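Local coordinates for protein similar to yteR (Bacilus subtilis) (Clostridium acetobutylicum, PDB 4WU0) that probably hydrolyses unsaturated rhamnogalacturonan fragments of pectin, as a family 105 glycoside hydrolase related to YteR, at residues Y67-L77 with N101-P110; P195-G203 with W248-E256. All blocks are in the same frame, centred on the assembly; numbering follows the deposited sequence.

Both contacts fasten a connection between helices of the (alpha/alpha)6 barrel to a helix end, contact 1 at the C-terminal part of helix 93-108, contact 2 at the start of helix 199-215. Their centres lie 29 Å apart, no element is common to both, and contact 1 closes along the chain before contact 2 opens. Contact 1, between 67-77 and 101-110, is partly buried; side chains and a water meet at one glutamine amide, and a second water joins a tyrosine hydroxyl to the helix. Contact 2, between 195-203 and 248-256, is buried and closer to the centre of the chain; there two backbone hydrogen bonds set the register and apolar side chains fill in beside them.

Contact 1: Y67-L77 with N101-P110; sequences YKLEEYNIDHL and NLRKQIDNHP
The connection between helices 44-54 and 80-90 packs against the last turns of helix 93-108 in the (alpha/alpha)6 barrel of this glycoside hydrolase, with Gln105 reaching from the helix into the folded loop. Its CG stands opposite the backbone N (chi1 -173°) and the chain runs on extended, carrying the amide between Tyr67 and Asn73. Tyr67 OH donates to Gln105 OE1 at 2.7 Å, in the carbonyl plane and on a lone pair, and ring and amide are nearly coplanar, 14° apart. Water 1 lies 3.0 Å from OE1, to which it can donate, and accepts from Asn73 N. On the other side of the amide, NE2 gives a nearly straight bond to His109 ND1 (3.2 Å) and a weak one to Asn73 O.

Apolar contacts flank the amide. Leu77 CD2 lies beside Gln105 OE1 (3.7 Å), and Leu77 CD1 touches Ile106 CG1. Leu102 CD2 sits over one face of the Tyr67 ring, 3.8 Å from its centroid, while Ile74 CD1 covers a face of the His109 imidazole, 4.0 Å from its centroid. The Tyr72 ring brings its edge to Gln105 O, 3.4 Å from CE1, and Tyr72 CB rests on Pro110 CD; Tyr72 OH meets water 2, which donates to Lys104 O. The partners favour this amide orientation, and an acceptor at ND1 with NE2 bonded to Trp118 O is consistent with His109 carrying its proton on NE2.

Contact 2: P195-G203 with W248-E256; sequences PHFWGRAMG and WYQVLDEGE
A single antiparallel bridge, Trp198 and Val251 being a non-hydrogen-bonded pair, forms where the chain enters helix 199-215, tying that helix start to the connection between helices 223-240 and 264-279. Two backbone hydrogen bonds make the bridge: Leu252 N to Phe197 O, 2.9 Å, and Gly199 N to Gln250 O, also 2.9 Å. Trp198 occupies the N-cap position, so the second bond engages an amide of the first helical turn. The backbones come close at Gly199, whose CA is within 3.9 Å of Tyr249 O.

Apolar packing centres on Leu252. Its CD1 meets Met202 CG at 3.5 Å, its CG lies on Gly199 CA, and CD1 also reaches Phe197 CB; Leu237 of helix 223-240 touches both Leu252 and Met202. Val251 CG1 approaches His196 ND1 at 3.7 Å.

Polar side chains and waters lie around the bridge. Asp253 turns its carboxylate to the Phe197 ring edge, the two planes 70° apart, with OD2 3.6 Å from CE2. Water 3 joins Asp253 OD1, Phe197 N and His196 ND1. Gln250 bends at chi2 (82°), bringing OE1 back to the indole while NE2 binds Tyr335 O. This OE1 also accepts from water 4, and at the indole edge it takes a weak bond from Trp198 NE1 at 3.0 Å, amide and ring almost perpendicular at 87°.

Contact 1: Y67-L77 with N101-P110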
loop_
_atom_site.group_PDB
_atom_site.type_symbol
_atom_site.label_atom_id
_atom_site.label_comp_id
_atom_site.label_asym_id
_atom_site.label_seq_id
_atom_site.Cartn_x
_atom_site.Cartn_y
_atom_site.Cartn_z
ATOM N N TYR A 67 5.932 -4.338 -18.424
ATOM C CA TYR A 67 6.991 -4.429 -17.420
ATOM C C TYR A 67 8.343 -4.404 -18.099
ATOM O O TYR A 67 8.540 -5.099 -19.085
ATOM C CB TYR A 67 6.839 -5.733 -16.659
ATOM C CG TYR A 67 7.979 -6.023 -15.711
ATOM C CD1 TYR A 67 8.220 -5.203 -14.618
ATOM C CD2 TYR A 67 8.814 -7.106 -15.915
ATOM C CE1 TYR A 67 9.254 -5.465 -13.743
ATOM C CE2 TYR A 67 9.857 -7.383 -15.054
ATOM C CZ TYR A 67 10.078 -6.561 -13.963
ATOM O OH TYR A 67 11.133 -6.841 -13.116
ATOM N N LYS A 68 9.278 -3.603 -17.591
ATOM C CA LYS A 68 10.664 -3.691 -18.064
ATOM C C LYS A 68 11.556 -3.658 -16.841
ATOM O O LYS A 68 11.608 -2.674 -16.106
ATOM C CB LYS A 68 11.026 -2.581 -19.053
ATOM C CG LYS A 68 12.409 -2.762 -19.696
ATOM C CD LYS A 68 12.632 -1.762 -20.841
ATOM C CE LYS A 68 14.103 -1.638 -21.216
ATOM N NZ LYS A 68 14.314 -0.651 -22.319
ATOM N N LEU A 69 12.203 -4.783 -16.608
ATOM C CA LEU A 69 13.040 -4.977 -15.446
ATOM C C LEU A 69 14.093 -3.885 -15.313
ATOM O O LEU A 69 14.334 -3.377 -14.212
ATOM C CB LEU A 69 13.698 -6.348 -15.549
ATOM C CG LEU A 69 14.608 -6.755 -14.398
ATOM C CD1 LEU A 69 14.553 -8.259 -14.215
ATOM C CD2 LEU A 69 16.018 -6.306 -14.681
ATOM N N GLU A 70 14.728 -3.539 -16.433
ATOM C CA GLU A 70 15.830 -2.597 -16.429
ATOM C C GLU A 70 15.450 -1.155 -16.064
ATOM O O GLU A 70 16.332 -0.322 -15.880
ATOM C CB GLU A 70 16.554 -2.628 -17.786
ATOM C CG GLU A 70 17.327 -3.919 -18.032
ATOM C CD GLU A 70 16.445 -5.098 -18.441
ATOM O OE1 GLU A 70 15.243 -4.900 -18.750
ATOM O OE2 GLU A 70 16.971 -6.233 -18.458
ATOM N N GLU A 71 14.167 -0.855 -15.938
ATOM C CA GLU A 71 13.772 0.448 -15.417
ATOM C C GLU A 71 14.007 0.540 -13.916
ATOM O O GLU A 71 14.063 1.639 -13.369
ATOM C CB GLU A 71 12.301 0.731 -15.739
ATOM C CG GLU A 71 12.139 1.074 -17.214
ATOM C CD GLU A 71 10.700 1.211 -17.658
ATOM O OE1 GLU A 71 9.781 1.026 -16.818
ATOM O OE2 GLU A 71 10.504 1.505 -18.864
ATOM N N TYR A 72 14.112 -0.616 -13.265
ATOM C CA TYR A 72 14.295 -0.713 -11.816
ATOM C C TYR A 72 13.315 0.232 -11.092
ATOM O O TYR A 72 13.703 1.111 -10.335
ATOM C CB TYR A 72 15.774 -0.496 -11.435
ATOM C CG TYR A 72 16.612 -1.701 -11.824
ATOM C CD1 TYR A 72 16.431 -2.910 -11.180
ATOM C CD2 TYR A 72 17.527 -1.648 -12.865
ATOM C CE1 TYR A 72 17.147 -4.020 -11.525
ATOM C CE2 TYR A 72 18.257 -2.765 -13.226
ATOM C CZ TYR A 72 18.055 -3.948 -12.549
ATOM O OH TYR A 72 18.775 -5.062 -12.905
ATOM N N ASN A 73 12.038 0.003 -11.354
ATOM C CA ASN A 73 10.938 0.759 -10.762
ATOM C C ASN A 73 10.341 -0.114 -9.667
ATOM O O ASN A 73 9.812 -1.179 -9.960
ATOM C CB ASN A 73 9.894 1.069 -11.848
ATOM C CG ASN A 73 8.702 1.856 -11.332
ATOM O OD1 ASN A 73 8.424 1.894 -10.128
ATOM N ND2 ASN A 73 7.957 2.467 -12.260
ATOM N N ILE A 74 10.454 0.285 -8.399
ATOM C CA ILE A 74 9.993 -0.588 -7.329
ATOM C C ILE A 74 8.479 -0.853 -7.408
ATOM O O ILE A 74 8.019 -1.922 -6.975
ATOM C CB ILE A 74 10.399 -0.053 -5.924
ATOM C CG1 ILE A 74 10.485 -1.179 -4.900
ATOM C CG2 ILE A 74 9.455 1.036 -5.439
ATOM C CD1 ILE A 74 11.704 -2.031 -5.048
ATOM N N ASP A 75 7.731 0.088 -7.966
ATOM C CA ASP A 75 6.271 -0.052 -8.118
ATOM C C ASP A 75 5.927 -1.288 -8.908
ATOM O O ASP A 75 4.869 -1.893 -8.688
ATOM C CB ASP A 75 5.612 1.127 -8.838
ATOM C CG ASP A 75 5.587 2.391 -8.029
ATOM O OD1 ASP A 75 5.756 2.344 -6.799
ATOM O OD2 ASP A 75 5.396 3.458 -8.634
ATOM N N HIS A 76 6.796 -1.650 -9.851
ATOM C CA HIS A 76 6.538 -2.774 -10.749
ATOM C C HIS A 76 6.572 -4.141 -10.078
ATOM O O HIS A 76 6.192 -5.128 -10.704
ATOM C CB HIS A 76 7.545 -2.773 -11.893
ATOM C CG HIS A 76 7.254 -1.752 -12.932
ATOM N ND1 HIS A 76 6.199 -0.875 -12.829
ATOM C CD2 HIS A 76 7.857 -1.475 -14.110
ATOM C CE1 HIS A 76 6.169 -0.098 -13.898
ATOM N NE2 HIS A 76 7.162 -0.444 -14.688
ATOM N N LEU A 77 6.992 -4.214 -8.815
ATOM C CA LEU A 77 6.975 -5.469 -8.068
ATOM C C LEU A 77 5.643 -5.767 -7.387
ATOM O O LEU A 77 5.358 -6.911 -7.054
ATOM C CB LEU A 77 8.102 -5.500 -7.032
ATOM C CG LEU A 77 9.494 -5.357 -7.640
ATOM C CD1 LEU A 77 10.526 -5.423 -6.533
ATOM C CD2 LEU A 77 9.793 -6.416 -8.695
ATOM N N ASN A 101 10.552 -13.790 -13.134
ATOM C CA ASN A 101 11.007 -12.590 -13.827
ATOM C C ASN A 101 11.017 -11.378 -12.901
ATOM O O ASN A 101 11.954 -10.585 -12.926
ATOM C CB ASN A 101 10.161 -12.318 -15.086
ATOM C CG ASN A 101 10.399 -13.341 -16.182
ATOM O OD1 ASN A 101 11.500 -13.896 -16.309
ATOM N ND2 ASN A 101 9.366 -13.606 -16.985
ATOM N N LEU A 102 9.990 -11.228 -12.062
ATOM C CA LEU A 102 9.971 -10.125 -11.125
ATOM C C LEU A 102 11.058 -10.277 -10.074
ATOM O O LEU A 102 11.717 -9.307 -9.718
ATOM C CB LEU A 102 8.607 -10.033 -10.427
ATOM C CG LEU A 102 7.442 -9.654 -11.342
ATOM C CD1 LEU A 102 6.131 -9.801 -10.567
ATOM C CD2 LEU A 102 7.574 -8.229 -11.898
ATOM N N ARG A 103 11.258 -11.494 -9.578
ATOM C CA ARG A 103 12.265 -11.730 -8.557
ATOM C C ARG A 103 13.663 -11.366 -9.054
ATOM O O ARG A 103 14.515 -10.928 -8.271
ATOM C CB ARG A 103 12.203 -13.187 -8.087
ATOM C CG ARG A 103 13.331 -13.610 -7.167
ATOM C CD ARG A 103 13.316 -12.871 -5.855
ATOM N NE ARG A 103 14.386 -13.330 -4.983
ATOM C CZ ARG A 103 15.653 -12.941 -5.090
ATOM N NH1 ARG A 103 16.013 -12.072 -6.036
ATOM N NH2 ARG A 103 16.565 -13.397 -4.247
ATOM N N LYS A 104 13.910 -11.563 -10.351
ATOM C CA LYS A 104 15.203 -11.214 -10.936
ATOM C C LYS A 104 15.514 -9.710 -10.787
ATOM O O LYS A 104 16.664 -9.327 -10.709
ATOM C CB LYS A 104 15.269 -11.668 -12.402
ATOM C CG LYS A 104 16.554 -11.333 -13.136
ATOM C CD LYS A 104 17.750 -11.908 -12.423
ATOM C CE LYS A 104 19.044 -11.726 -13.205
ATOM N NZ LYS A 104 20.221 -11.935 -12.323
ATOM N N GLN A 105 14.499 -8.861 -10.727
ATOM C CA GLN A 105 14.741 -7.431 -10.520
ATOM C C GLN A 105 15.456 -7.163 -9.192
ATOM O O GLN A 105 16.301 -6.287 -9.088
ATOM C CB GLN A 105 13.425 -6.654 -10.549
ATOM C CG GLN A 105 13.629 -5.152 -10.507
ATOM C CD GLN A 105 12.337 -4.367 -10.660
ATOM O OE1 GLN A 105 11.467 -4.711 -11.460
ATOM N NE2 GLN A 105 12.222 -3.285 -9.890
ATOM N N ILE A 106 15.103 -7.939 -8.176
ATOM C CA ILE A 106 15.668 -7.766 -6.850
ATOM C C ILE A 106 17.162 -8.040 -6.826
ATOM O O ILE A 106 17.886 -7.464 -6.014
ATOM C CB ILE A 106 14.868 -8.607 -5.823
ATOM C CG1 ILE A 106 13.499 -7.972 -5.656
ATOM C CG2 ILE A 106 15.572 -8.668 -4.476
ATOM C CD1 ILE A 106 12.468 -8.840 -4.919
ATOM N N ASP A 107 17.635 -8.889 -7.733
ATOM C CA ASP A 107 19.057 -9.218 -7.802
ATOM C C ASP A 107 19.965 -7.993 -7.877
ATOM O O ASP A 107 20.977 -7.923 -7.172
ATOM C CB ASP A 107 19.354 -10.111 -9.009
ATOM C CG ASP A 107 18.774 -11.500 -8.872
ATOM O OD1 ASP A 107 18.213 -11.816 -7.816
ATOM O OD2 ASP A 107 18.921 -12.300 -9.816
ATOM N N ASN A 108 19.614 -7.035 -8.734
ATOM C CA ASN A 108 20.489 -5.900 -8.989
ATOM C C ASN A 108 19.802 -4.554 -8.817
ATOM O O ASN A 108 20.376 -3.527 -9.163
ATOM C CB ASN A 108 21.057 -5.988 -10.408
ATOM C CG ASN A 108 21.912 -7.229 -10.619
ATOM O OD1 ASN A 108 22.884 -7.445 -9.906
ATOM N ND2 ASN A 108 21.526 -8.060 -11.578
ATOM N N HIS A 109 18.584 -4.543 -8.280
ATOM C CA HIS A 109 17.896 -3.281 -8.053
ATOM C C HIS A 109 18.777 -2.401 -7.172
ATOM O O HIS A 109 19.311 -2.880 -6.174
ATOM C CB HIS A 109 16.551 -3.521 -7.369
ATOM C CG HIS A 109 15.681 -2.308 -7.298
ATOM N ND1 HIS A 109 14.569 -2.145 -8.090
ATOM C CD2 HIS A 109 15.754 -1.198 -6.524
ATOM C CE1 HIS A 109 14.000 -0.982 -7.823
ATOM N NE2 HIS A 109 14.700 -0.390 -6.869
ATOM N N PRO A 110 18.995 -1.137 -7.573
ATOM C CA PRO A 110 19.963 -0.316 -6.845
ATOM C C PRO A 110 19.542 -0.001 -5.422
ATOM O O PRO A 110 18.349 0.120 -5.133
ATOM C CB PRO A 110 20.071 0.964 -7.696
ATOM C CG PRO A 110 18.804 1.002 -8.489
ATOM C CD PRO A 110 18.467 -0.441 -8.756
HETATM O O HOH W 1 11.207 -2.256 -13.128
HETATM O O HOH W 2 18.414 -7.536 -11.662
#

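Contact 2: P195-G203 with W248-E256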
loop_
_atom_site.group_PDB
_atom_site.type_symbol
_atom_site.label_atom_id
_atom_site.label_comp_id
_atom_site.label_asym_id
_atom_site.label_seq_id
_atom_site.Cartn_x
_atom_site.Cartn_y
_atom_site.Cartn_z
ATOM N N PRO A 195 8.699 17.621 2.759
ATOM C CA PRO A 195 8.156 18.550 3.757
ATOM C C PRO A 195 6.983 18.061 4.611
ATOM O O PRO A 195 6.768 18.623 5.701
ATOM C CB PRO A 195 7.687 19.741 2.896
ATOM C CG PRO A 195 8.507 19.644 1.667
ATOM C CD PRO A 195 8.618 18.194 1.401
ATOM N N HIS A 196 6.226 17.086 4.119
ATOM C CA HIS A 196 4.951 16.740 4.736
ATOM C C HIS A 196 4.675 15.270 4.949
ATOM O O HIS A 196 5.224 14.386 4.279
ATOM C CB HIS A 196 3.790 17.333 3.918
ATOM C CG HIS A 196 3.674 18.811 4.061
ATOM N ND1 HIS A 196 3.278 19.403 5.238
ATOM C CD2 HIS A 196 3.961 19.826 3.204
ATOM C CE1 HIS A 196 3.299 20.717 5.097
ATOM N NE2 HIS A 196 3.715 20.996 3.872
ATOM N N PHE A 197 3.765 15.048 5.889
ATOM C CA PHE A 197 3.206 13.730 6.157
ATOM C C PHE A 197 1.974 13.546 5.280
ATOM O O PHE A 197 0.925 14.144 5.512
ATOM C CB PHE A 197 2.831 13.586 7.632
ATOM C CG PHE A 197 3.923 13.987 8.580
ATOM C CD1 PHE A 197 5.143 13.315 8.591
ATOM C CD2 PHE A 197 3.716 15.019 9.474
ATOM C CE1 PHE A 197 6.127 13.706 9.481
ATOM C CE2 PHE A 197 4.688 15.426 10.357
ATOM C CZ PHE A 197 5.901 14.768 10.362
ATOM N N TRP A 198 2.134 12.727 4.254
ATOM C CA TRP A 198 1.066 12.426 3.306
ATOM C C TRP A 198 0.318 11.192 3.765
ATOM O O TRP A 198 0.927 10.173 4.089
ATOM C CB TRP A 198 1.668 12.199 1.919
ATOM C CG TRP A 198 0.666 11.929 0.849
ATOM C CD1 TRP A 198 -0.568 12.480 0.716
ATOM C CD2 TRP A 198 0.813 11.009 -0.242
ATOM N NE1 TRP A 198 -1.193 11.969 -0.403
ATOM C CE2 TRP A 198 -0.360 11.065 -1.001
ATOM C CE3 TRP A 198 1.833 10.143 -0.643
ATOM C CZ2 TRP A 198 -0.547 10.285 -2.145
ATOM C CZ3 TRP A 198 1.645 9.382 -1.767
ATOM C CH2 TRP A 198 0.465 9.461 -2.510
ATOM N N GLY A 199 -1.005 11.294 3.810
ATOM C CA GLY A 199 -1.846 10.214 4.287
ATOM C C GLY A 199 -1.575 8.872 3.634
ATOM O O GLY A 199 -1.359 7.859 4.312
ATOM N N ARG A 200 -1.605 8.841 2.307
ATOM C CA ARG A 200 -1.441 7.560 1.633
ATOM C C ARG A 200 -0.043 6.964 1.861
ATOM O O ARG A 200 0.090 5.751 1.977
ATOM C CB ARG A 200 -1.760 7.658 0.139
ATOM C CG ARG A 200 -1.450 6.351 -0.584
ATOM C CD ARG A 200 -2.230 6.087 -1.863
ATOM N NE ARG A 200 -1.850 6.936 -2.992
ATOM C CZ ARG A 200 -2.662 7.774 -3.624
ATOM N NH1 ARG A 200 -2.212 8.443 -4.669
ATOM N NH2 ARG A 200 -3.931 7.916 -3.266
ATOM N N ALA A 201 0.965 7.804 1.965
ATOM C CA ALA A 201 2.319 7.307 2.224
ATOM C C ALA A 201 2.406 6.612 3.571
ATOM O O ALA A 201 2.977 5.505 3.684
ATOM C CB ALA A 201 3.305 8.408 2.129
ATOM N N MET A 202 1.854 7.224 4.614
ATOM C CA MET A 202 1.775 6.513 5.881
ATOM C C MET A 202 0.950 5.246 5.758
ATOM O O MET A 202 1.277 4.241 6.360
ATOM C CB MET A 202 1.201 7.391 6.989
ATOM C CG MET A 202 2.199 8.340 7.609
ATOM S SD MET A 202 3.548 7.516 8.500
ATOM C CE MET A 202 2.713 6.709 9.875
ATOM N N GLY A 203 -0.136 5.291 4.993
ATOM C CA GLY A 203 -0.946 4.106 4.750
ATOM C C GLY A 203 -0.129 2.971 4.134
ATOM O O GLY A 203 -0.228 1.828 4.562
ATOM N N TRP A 248 -8.852 10.343 8.222
ATOM C CA TRP A 248 -7.590 11.052 8.129
ATOM C C TRP A 248 -7.506 11.992 6.929
ATOM O O TRP A 248 -8.128 11.754 5.899
ATOM C CB TRP A 248 -6.422 10.048 8.109
ATOM C CG TRP A 248 -6.169 9.452 9.465
ATOM C CD1 TRP A 248 -5.287 9.900 10.391
ATOM C CD2 TRP A 248 -6.813 8.305 10.045
ATOM N NE1 TRP A 248 -5.353 9.131 11.514
ATOM C CE2 TRP A 248 -6.280 8.146 11.339
ATOM C CE3 TRP A 248 -7.799 7.413 9.603
ATOM C CZ2 TRP A 248 -6.686 7.107 12.206
ATOM C CZ3 TRP A 248 -8.215 6.399 10.464
ATOM C CH2 TRP A 248 -7.662 6.266 11.756
ATOM N N TYR A 249 -6.716 13.051 7.098
ATOM C CA TYR A 249 -6.490 14.055 6.067
ATOM C C TYR A 249 -5.386 13.705 5.093
ATOM O O TYR A 249 -4.455 12.953 5.414
ATOM C CB TYR A 249 -6.125 15.380 6.717
ATOM C CG TYR A 249 -7.283 16.070 7.372
ATOM C CD1 TYR A 249 -8.109 16.900 6.637
ATOM C CD2 TYR A 249 -7.548 15.891 8.728
ATOM C CE1 TYR A 249 -9.166 17.540 7.226
ATOM C CE2 TYR A 249 -8.601 16.534 9.319
ATOM C CZ TYR A 249 -9.416 17.333 8.557
ATOM O OH TYR A 249 -10.485 17.978 9.138
ATOM N N GLN A 250 -5.495 14.273 3.895
ATOM C CA GLN A 250 -4.434 14.212 2.880
ATOM C C GLN A 250 -3.069 14.638 3.426
ATOM O O GLN A 250 -2.081 13.917 3.250
ATOM C CB GLN A 250 -4.845 15.102 1.696
ATOM C CG GLN A 250 -3.794 15.439 0.678
ATOM C CD GLN A 250 -3.598 14.337 -0.347
ATOM O OE1 GLN A 250 -3.878 13.170 -0.074
ATOM N NE2 GLN A 250 -3.055 14.691 -1.506
ATOM N N VAL A 251 -3.006 15.802 4.073
ATOM C CA VAL A 251 -1.806 16.216 4.803
ATOM C C VAL A 251 -2.130 15.999 6.292
ATOM O O VAL A 251 -2.919 16.733 6.897
ATOM C CB VAL A 251 -1.387 17.658 4.509
ATOM C CG1 VAL A 251 -0.099 18.006 5.266
ATOM C CG2 VAL A 251 -1.188 17.848 3.020
ATOM N N LEU A 252 -1.566 14.937 6.853
ATOM C CA LEU A 252 -2.115 14.310 8.062
ATOM C C LEU A 252 -2.268 15.208 9.280
ATOM O O LEU A 252 -3.250 15.092 10.024
ATOM C CB LEU A 252 -1.244 13.115 8.464
ATOM C CG LEU A 252 -1.413 11.884 7.582
ATOM C CD1 LEU A 252 -0.254 10.883 7.757
ATOM C CD2 LEU A 252 -2.730 11.213 7.863
ATOM N N ASP A 253 -1.270 16.058 9.504
ATOM C CA ASP A 253 -1.199 16.860 10.714
ATOM C C ASP A 253 -1.676 18.295 10.537
ATOM O O ASP A 253 -1.523 19.094 11.451
ATOM C CB ASP A 253 0.238 16.874 11.253
ATOM C CG ASP A 253 1.220 17.525 10.296
ATOM O OD1 ASP A 253 0.964 17.473 9.077
ATOM O OD2 ASP A 253 2.262 18.059 10.764
ATOM N N GLU A 254 -2.246 18.621 9.378
ATOM C CA GLU A 254 -2.639 19.988 9.066
ATOM C C GLU A 254 -4.140 20.097 8.811
ATOM O O GLU A 254 -4.575 20.809 7.900
ATOM C CB GLU A 254 -1.861 20.486 7.845
ATOM C CG GLU A 254 -0.349 20.468 8.074
ATOM C CD GLU A 254 0.308 21.814 8.066
ATOM O OE1 GLU A 254 -0.388 22.835 8.231
ATOM O OE2 GLU A 254 1.547 21.840 7.901
ATOM N N GLY A 255 -4.935 19.385 9.605
ATOM C CA GLY A 255 -6.370 19.316 9.364
ATOM C C GLY A 255 -7.124 20.641 9.360
ATOM O O GLY A 255 -8.172 20.755 8.738
ATOM N N GLU A 256 -6.600 21.637 10.063
ATOM C CA GLU A 256 -7.271 22.939 10.170
ATOM C C GLU A 256 -6.942 23.870 9.001
ATOM O O GLU A 256 -7.471 24.962 8.918
ATOM C CB GLU A 256 -6.870 23.641 11.471
ATOM C CG GLU A 256 -7.588 23.161 12.713
ATOM C CD GLU A 256 -7.384 24.115 13.885
ATOM O OE1 GLU A 256 -8.293 24.934 14.157
ATOM O OE2 GLU A 256 -6.310 24.060 14.522
HETATM O O HOH W 3 3.052 17.521 7.327
HETATM O O HOH W 4 -3.527 10.842 1.577
#